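Local atomic coordinates of alkaline serine protease (Pseudoalteromonas sp., PDB entry 1Y9Z), a protein that probably hydrolyses peptide bonds in proteins as a cold-adapted, subtilisin-like serine protease. Residues L152-A157 and G377-V382; S173-A178 and A397-A402; A178-N183 and N412-G417. All blocks are in the same frame, centred on the assembly; numbering follows the deposited sequence.

Contact 1: residues L152-A157 and G377-V382; sequences LLIAAA and GVATLV. With PMS (phenylmethanesulfonic acid), chain H.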
loop_
_atom_site.group_PDB
_atom_site.type_symbol
_atom_site.label_atom_id
_atom_site.label_comp_id
_atom_site.label_asym_id
_atom_site.label_seq_id
_atom_site.Cartn_x
_atom_site.Cartn_y
_atom_site.Cartn_z
ATOM N N LEU A 152 16.163 2.071 14.455
ATOM C CA LEU A 152 14.705 1.981 14.510
ATOM C C LEU A 152 14.236 0.842 13.608
ATOM O O LEU A 152 14.534 0.819 12.410
ATOM C CB LEU A 152 14.072 3.307 14.065
ATOM C CG LEU A 152 12.544 3.432 14.118
ATOM C CD1 LEU A 152 12.047 3.265 15.547
ATOM C CD2 LEU A 152 12.134 4.796 13.581
ATOM N N LEU A 153 13.502 -0.100 14.198
ATOM C CA LEU A 153 12.994 -1.266 13.485
ATOM C C LEU A 153 11.481 -1.172 13.307
ATOM O O LEU A 153 10.743 -0.958 14.273
ATOM C CB LEU A 153 13.352 -2.537 14.260
ATOM C CG LEU A 153 14.829 -2.682 14.642
ATOM C CD1 LEU A 153 15.009 -3.909 15.520
ATOM C CD2 LEU A 153 15.689 -2.782 13.385
ATOM N N ILE A 154 11.026 -1.351 12.070
ATOM C CA ILE A 154 9.609 -1.255 11.740
ATOM C C ILE A 154 9.213 -2.425 10.837
ATOM O O ILE A 154 9.932 -2.752 9.896
ATOM C CB ILE A 154 9.332 0.093 11.028
ATOM C CG1 ILE A 154 9.755 1.247 11.946
ATOM C CG2 ILE A 154 7.862 0.216 10.660
ATOM C CD1 ILE A 154 9.787 2.604 11.269
ATOM N N ALA A 155 8.077 -3.058 11.129
ATOM C CA ALA A 155 7.633 -4.205 10.342
ATOM C C ALA A 155 6.116 -4.348 10.253
ATOM O O ALA A 155 5.373 -3.789 11.064
ATOM C CB ALA A 155 8.241 -5.483 10.911
ATOM N N ALA A 156 5.674 -5.130 9.274
ATOM C CA ALA A 156 4.254 -5.363 9.014
ATOM C C ALA A 156 3.587 -6.347 9.971
ATOM O O ALA A 156 4.132 -7.408 10.268
ATOM C CB ALA A 156 4.074 -5.844 7.579
ATOM N N ALA A 157 2.388 -5.996 10.426
ATOM C CA ALA A 157 1.648 -6.850 11.351
ATOM C C ALA A 157 1.142 -8.143 10.712
ATOM O O ALA A 157 0.900 -9.124 11.412
ATOM C CB ALA A 157 0.482 -6.078 11.950
ATOM N N GLY A 377 8.954 5.378 6.120
ATOM C CA GLY A 377 9.336 6.510 5.294
ATOM C C GLY A 377 9.163 7.785 6.101
ATOM O O GLY A 377 10.051 8.637 6.129
ATOM N N VAL A 378 8.018 7.912 6.767
ATOM C CA VAL A 378 7.744 9.088 7.586
ATOM C C VAL A 378 8.700 9.153 8.772
ATOM O O VAL A 378 9.154 10.229 9.149
ATOM C CB VAL A 378 6.285 9.088 8.104
ATOM C CG1 VAL A 378 6.121 10.111 9.223
ATOM C CG2 VAL A 378 5.335 9.416 6.964
ATOM N N ALA A 379 9.008 8.002 9.361
ATOM C CA ALA A 379 9.919 7.964 10.500
ATOM C C ALA A 379 11.269 8.544 10.093
ATOM O O ALA A 379 11.865 9.340 10.819
ATOM C CB ALA A 379 10.092 6.528 10.991
ATOM N N THR A 380 11.742 8.144 8.920
ATOM C CA THR A 380 13.019 8.616 8.405
ATOM C C THR A 380 12.961 10.120 8.131
ATOM O O THR A 380 13.881 10.863 8.484
ATOM C CB THR A 380 13.392 7.865 7.106
ATOM O OG1 THR A 380 13.391 6.452 7.357
ATOM C CG2 THR A 380 14.772 8.277 6.624
ATOM N N LEU A 381 11.874 10.560 7.506
ATOM C CA LEU A 381 11.683 11.973 7.184
ATOM C C LEU A 381 11.687 12.838 8.443
ATOM O O LEU A 381 12.394 13.843 8.519
ATOM C CB LEU A 381 10.365 12.162 6.429
ATOM C CG LEU A 381 9.918 13.598 6.132
ATOM C CD1 LEU A 381 10.978 14.333 5.315
ATOM C CD2 LEU A 381 8.596 13.556 5.380
ATOM N N VAL A 382 10.894 12.441 9.431
ATOM C CA VAL A 382 10.809 13.180 10.681
ATOM C C VAL A 382 12.150 13.175 11.405
ATOM O O VAL A 382 12.593 14.200 11.922
ATOM C CB VAL A 382 9.722 12.576 11.597
ATOM C CG1 VAL A 382 9.776 13.220 12.973
ATOM C CG2 VAL A 382 8.351 12.784 10.973
HETATM C C PMS H . 3.304 -9.552 3.285
HETATM S S PMS H . 3.373 -8.117 4.384
HETATM C C1 PMS H . 4.565 -10.450 3.352
HETATM C C2 PMS H . 4.575 -11.537 4.299
HETATM C C3 PMS H . 5.719 -12.392 4.393
HETATM C C4 PMS H . 6.838 -12.120 3.514
HETATM C C5 PMS H . 6.835 -11.054 2.582
HETATM C C6 PMS H . 5.715 -10.174 2.452
HETATM O O2S PMS H . 4.065 -8.528 5.602
HETATM O O1S PMS H . 2.034 -7.677 4.697
#

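Contact 2: residues S173-A178 and A397-A402; sequences SVMSVA and ALNATA. With NA (sodium ion), chain F; NA (sodium ion), chain E.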
loop_
_atom_site.group_PDB
_atom_site.type_symbol
_atom_site.label_atom_id
_atom_site.label_comp_id
_atom_site.label_asym_id
_atom_site.label_seq_id
_atom_site.Cartn_x
_atom_site.Cartn_y
_atom_site.Cartn_z
ATOM N N SER A 173 11.052 -4.762 20.333
ATOM C CA SER A 173 12.035 -3.857 19.740
ATOM C C SER A 173 11.640 -3.358 18.353
ATOM O O SER A 173 12.365 -2.566 17.745
ATOM C CB SER A 173 13.381 -4.573 19.631
ATOM O OG SER A 173 13.271 -5.705 18.780
ATOM N N VAL A 174 10.493 -3.816 17.866
ATOM C CA VAL A 174 10.023 -3.461 16.529
ATOM C C VAL A 174 8.627 -2.850 16.537
ATOM O O VAL A 174 7.760 -3.281 17.300
ATOM C CB VAL A 174 9.990 -4.728 15.634
ATOM C CG1 VAL A 174 9.599 -4.368 14.210
ATOM C CG2 VAL A 174 11.339 -5.430 15.673
ATOM N N MET A 175 8.411 -1.843 15.691
ATOM C CA MET A 175 7.094 -1.222 15.589
ATOM C C MET A 175 6.223 -2.091 14.687
ATOM O O MET A 175 6.560 -2.315 13.522
ATOM C CB MET A 175 7.178 0.179 14.975
ATOM C CG MET A 175 7.924 1.210 15.795
ATOM S SD MET A 175 7.760 2.863 15.072
ATOM C CE MET A 175 6.187 3.377 15.761
ATOM N N SER A 176 5.112 -2.590 15.224
ATOM C CA SER A 176 4.191 -3.411 14.444
ATOM C C SER A 176 3.188 -2.475 13.777
ATOM O O SER A 176 2.454 -1.754 14.454
ATOM C CB SER A 176 3.460 -4.400 15.350
ATOM O OG SER A 176 2.515 -5.148 14.608
ATOM N N VAL A 177 3.152 -2.502 12.449
ATOM C CA VAL A 177 2.284 -1.622 11.675
ATOM C C VAL A 177 1.022 -2.263 11.107
ATOM O O VAL A 177 1.085 -3.303 10.449
ATOM C CB VAL A 177 3.073 -1.002 10.501
ATOM C CG1 VAL A 177 2.180 -0.059 9.703
ATOM C CG2 VAL A 177 4.291 -0.267 11.030
ATOM N N ALA A 178 -0.115 -1.617 11.356
ATOM C CA ALA A 178 -1.413 -2.071 10.866
ATOM C C ALA A 178 -1.815 -1.267 9.630
ATOM O O ALA A 178 -1.265 -0.193 9.363
ATOM C CB ALA A 178 -2.469 -1.907 11.951
ATOM N N ALA A 397 7.853 9.526 19.743
ATOM C CA ALA A 397 7.274 10.705 19.116
ATOM C C ALA A 397 6.172 10.313 18.137
ATOM O O ALA A 397 5.114 10.939 18.094
ATOM C CB ALA A 397 8.354 11.499 18.397
ATOM N N LEU A 398 6.416 9.269 17.351
ATOM C CA LEU A 398 5.425 8.817 16.381
ATOM C C LEU A 398 4.155 8.335 17.083
ATOM O O LEU A 398 3.042 8.651 16.664
ATOM C CB LEU A 398 6.004 7.692 15.517
ATOM C CG LEU A 398 7.245 8.046 14.687
ATOM C CD1 LEU A 398 7.736 6.812 13.950
ATOM C CD2 LEU A 398 6.912 9.160 13.703
ATOM N N ASN A 399 4.327 7.579 18.161
ATOM C CA ASN A 399 3.192 7.056 18.912
ATOM C C ASN A 399 2.425 8.157 19.635
ATOM O O ASN A 399 1.193 8.161 19.656
ATOM C CB ASN A 399 3.679 6.025 19.931
ATOM C CG ASN A 399 4.179 4.755 19.277
ATOM O OD1 ASN A 399 4.944 3.994 19.874
ATOM N ND2 ASN A 399 3.741 4.514 18.051
ATOM N N ALA A 400 3.160 9.094 20.223
ATOM C CA ALA A 400 2.545 10.187 20.963
ATOM C C ALA A 400 1.759 11.155 20.086
ATOM O O ALA A 400 0.851 11.831 20.568
ATOM C CB ALA A 400 3.611 10.948 21.736
ATOM N N THR A 401 2.097 11.219 18.801
ATOM C CA THR A 401 1.423 12.143 17.897
ATOM C C THR A 401 0.519 11.507 16.849
ATOM O O THR A 401 -0.047 12.210 16.014
ATOM C CB THR A 401 2.443 13.037 17.171
ATOM O OG1 THR A 401 3.309 12.224 16.371
ATOM C CG2 THR A 401 3.273 13.818 18.180
ATOM N N ALA A 402 0.379 10.187 16.887
ATOM C CA ALA A 402 -0.480 9.503 15.928
ATOM C C ALA A 402 -1.930 9.915 16.168
ATOM O O ALA A 402 -2.321 10.198 17.303
ATOM C CB ALA A 402 -0.330 7.994 16.079
HETATM NA NA NA F . 4.937 -3.121 18.200
HETATM NA NA NA E . 6.503 -4.904 18.212
#

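Contact 3: residues A178-N183 and N412-G417; sequences AAVDSN and NQTGYG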
loop_
_atom_site.group_PDB
_atom_site.type_symbol
_atom_site.label_atom_id
_atom_site.label_comp_id
_atom_site.label_asym_id
_atom_site.label_seq_id
_atom_site.Cartn_x
_atom_site.Cartn_y
_atom_site.Cartn_z
ATOM N N ALA A 178 -0.115 -1.617 11.356
ATOM C CA ALA A 178 -1.413 -2.071 10.866
ATOM C C ALA A 178 -1.815 -1.267 9.630
ATOM O O ALA A 178 -1.265 -0.193 9.363
ATOM C CB ALA A 178 -2.469 -1.907 11.951
ATOM N N ALA A 179 -2.785 -1.789 8.887
ATOM C CA ALA A 179 -3.265 -1.139 7.672
ATOM C C ALA A 179 -4.687 -0.606 7.802
ATOM O O ALA A 179 -5.551 -1.255 8.394
ATOM C CB ALA A 179 -3.203 -2.123 6.504
ATOM N N VAL A 180 -4.917 0.582 7.247
ATOM C CA VAL A 180 -6.244 1.193 7.226
ATOM C C VAL A 180 -6.467 1.688 5.803
ATOM O O VAL A 180 -5.507 1.825 5.035
ATOM C CB VAL A 180 -6.371 2.394 8.200
ATOM C CG1 VAL A 180 -6.167 1.930 9.632
ATOM C CG2 VAL A 180 -5.369 3.477 7.834
ATOM N N ASP A 181 -7.722 1.945 5.438
ATOM C CA ASP A 181 -8.017 2.424 4.090
ATOM C C ASP A 181 -8.171 3.944 4.046
ATOM O O ASP A 181 -7.914 4.623 5.042
ATOM C CB ASP A 181 -9.255 1.708 3.517
ATOM C CG ASP A 181 -10.537 2.036 4.258
ATOM O OD1 ASP A 181 -11.526 1.294 4.064
ATOM O OD2 ASP A 181 -10.572 3.025 5.015
ATOM N N SER A 182 -8.582 4.484 2.899
ATOM C CA SER A 182 -8.704 5.934 2.757
ATOM C C SER A 182 -9.797 6.613 3.579
ATOM O O SER A 182 -9.922 7.836 3.548
ATOM C CB SER A 182 -8.832 6.330 1.278
ATOM O OG SER A 182 -10.046 5.885 0.705
ATOM N N ASN A 183 -10.594 5.832 4.303
ATOM C CA ASN A 183 -11.617 6.416 5.167
ATOM C C ASN A 183 -11.139 6.210 6.600
ATOM O O ASN A 183 -11.854 6.501 7.559
ATOM C CB ASN A 183 -12.976 5.736 4.982
ATOM C CG ASN A 183 -14.083 6.443 5.756
ATOM O OD1 ASN A 183 -14.296 7.644 5.591
ATOM N ND2 ASN A 183 -14.785 5.701 6.603
ATOM N N ASN A 412 -6.060 -2.917 19.469
ATOM C CA ASN A 412 -5.343 -3.945 18.717
ATOM C C ASN A 412 -5.454 -3.827 17.203
ATOM O O ASN A 412 -4.616 -4.361 16.475
ATOM C CB ASN A 412 -5.810 -5.342 19.140
ATOM C CG ASN A 412 -5.419 -5.694 20.568
ATOM O OD1 ASN A 412 -5.605 -6.831 21.000
ATOM N ND2 ASN A 412 -4.881 -4.726 21.303
ATOM N N GLN A 413 -6.488 -3.145 16.726
ATOM C CA GLN A 413 -6.670 -2.984 15.288
ATOM C C GLN A 413 -5.797 -1.897 14.669
ATOM O O GLN A 413 -5.179 -2.112 13.624
ATOM C CB GLN A 413 -8.135 -2.675 14.964
ATOM C CG GLN A 413 -9.063 -3.876 15.034
ATOM C CD GLN A 413 -9.347 -4.335 16.450
ATOM O OE1 GLN A 413 -9.600 -5.518 16.686
ATOM N NE2 GLN A 413 -9.326 -3.405 17.398
ATOM N N THR A 414 -5.733 -0.742 15.322
ATOM C CA THR A 414 -4.988 0.396 14.792
ATOM C C THR A 414 -3.849 0.946 15.654
ATOM O O THR A 414 -3.210 1.934 15.281
ATOM C CB THR A 414 -5.961 1.552 14.487
ATOM O OG1 THR A 414 -6.593 1.981 15.702
ATOM C CG2 THR A 414 -7.035 1.093 13.509
ATOM N N GLY A 415 -3.586 0.314 16.793
ATOM C CA GLY A 415 -2.529 0.798 17.664
ATOM C C GLY A 415 -2.871 2.188 18.172
ATOM O O GLY A 415 -4.002 2.439 18.585
ATOM N N TYR A 416 -1.901 3.096 18.144
ATOM C CA TYR A 416 -2.141 4.462 18.596
ATOM C C TYR A 416 -2.858 5.291 17.535
ATOM O O TYR A 416 -3.298 6.409 17.806
ATOM C CB TYR A 416 -0.822 5.129 18.991
ATOM C CG TYR A 416 -0.258 4.586 20.283
ATOM C CD1 TYR A 416 -0.933 4.774 21.491
ATOM C CD2 TYR A 416 0.929 3.858 20.298
ATOM C CE1 TYR A 416 -0.438 4.248 22.681
ATOM C CE2 TYR A 416 1.432 3.326 21.484
ATOM C CZ TYR A 416 0.743 3.524 22.670
ATOM O OH TYR A 416 1.231 2.982 23.838
ATOM N N GLY A 417 -2.982 4.742 16.332
ATOM C CA GLY A 417 -3.675 5.460 15.278
ATOM C C GLY A 417 -2.861 5.707 14.026
ATOM O O GLY A 417 -1.831 5.073 13.797
#

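Contact 1: residues L152-A157 and G377-V382
The chi1 of L152 (-177°) swings CG beside the carbonyl carbon, and CD2 then ends on the CB methyl of A379. I154 gets there another way. Its CG1 branch lies beside the backbone N (chi1 -58°) and runs out extended (chi2 169°), so that CD1 reaches the same methyl. L152 CD2 stands 3.7 Å from A379 CB, and I154 CD1 stands 3.9 Å from A379 CB. One small methyl on the helix is thus met by two branch ends from the strand. The contact is apolar, with no hydrogen bond across it, and all three residues are buried. L152 and I154 are two apart on strand 152-156, so both point to the helix. This is a helix laid on a parallel sheet, as in the alpha/beta subtilisin fold. The first turn of helix 368-385 holds T368 and S369 of the ligand pocket, and the helix packs on the sheet here. The CA atoms of L152 and A379 are 8.6 Å apart, a spacing consistent with the small side chain of A379. W383 and S376, also on this helix, extend the packing on L152 and I154 respectively. Further along the strand, A156 touches T368 and T372. Its CB lies 3.3 Å from O2S of the bound phenylmethanesulfonic acid, which is also hydrogen-bonded to T368 OG1.

Contact 2: residues S173-A178 and A397-A402
M175 and L398 cross at about a right angle, with the thioether end of the methionine lying against one leucine methyl. M175 SD is 4.1 Å from L398 CD1, and M175 CE is 4.2 Å from that same CD1. N399 comes at M175 from the opposite direction, and the end of its side chain packs on the methionine methyl. The methionine starts out extended (chi2 -172°), then bends at the sulfur (chi3 84°). The bend brings CE within touch of both L398 and N399. No hydrogen bond spans the contact. Within the 397-402 segment, T401 OG1 donates to A397 O, four residues back, at 2.8 Å. The donor is tilted 27° from the carbonyl plane. The residue before M175 serves a different purpose. V174 O binds both sodium ions, at 2.2 Å from the ion of chain E and 3.0 Å from that of chain F. A169, Y171, Q195 and E197 supply the other protein ligands of the two sites. Strand 174-180 lies in the parallel part of the central sheet, as in subtilisin-like alpha/beta domains, between strands 152-156 and 196-201. Helix 391-401 packs over M175, while A397 and T401 of that helix touch helix 421-430.

Contact 3: residues A178-N183 and N412-G417
A178 sets its CB methyl against the backbone of the loop, 3.2 Å from Q413 O and 4.4 Å from T414 CA. The A178 methyl points toward the loop, and the carbonyl of Q413 approaches it closely. Beside this, V180 meets T414. V180 CG1 and T414 CG2 lie 4.1 Å apart, and the two side chains cross at about a right angle. The threonine torsion (chi1 62°) puts OG1 between the backbone N and the carbonyl carbon and leaves CG2 to face the valine. A178 and V180 are two apart on the strand and both turn to the loop, whereas A179 between them points away. No hydrogen bond joins the two segments. The loop has its own order: residues 414-417 form a type II' beta turn, closed by G417 N to T414 O at 3.0 Å. G415 has positive phi, as expected at the second position of such a turn. T414 N is hydrogen-bonded to D411 OD2, and D411 is a ligand of a bound calcium ion. The turn is thus linked directly to that metal site. Past the strand end, D181 OD2 accepts from N183 N at 2.9 Å, an Asx turn. The donor comes from above the carboxylate plane. T414 O accepts from S199 OG of strand 196-201, the sheet neighbour of strand 174-180. The loop, which joins helix 391-401 to helix 421-430, therefore packs at the C-terminal end of strand 174-180, against two adjacent strands of the parallel sheet in the subtilisin-like alpha/beta domain.

How the contacts relate
The three contacts join neighbouring strands of one sheet to the chain's C-terminal part, none with a hydrogen bond across it. Contact 1 is wholly core and purely aliphatic. Contacts 2 and 3 are buried too, but each includes a partly exposed residue, N399 and Q413. Contact 2 rests on a thioether, contact 3 partly on a methyl against a carbonyl. Contacts 2 and 3 use strand 174-180 and share A178. Backbone pairs such as L153 O to M175 N, 2.9 Å, knit contacts 1 and 2. Y416 packs on N399 between contacts 2 and 3. The strand of contact 1 carries A156 of the ligand pocket, that of contact 2 the sodium-binding V174; T414 of contact 3 lies beside a calcium site.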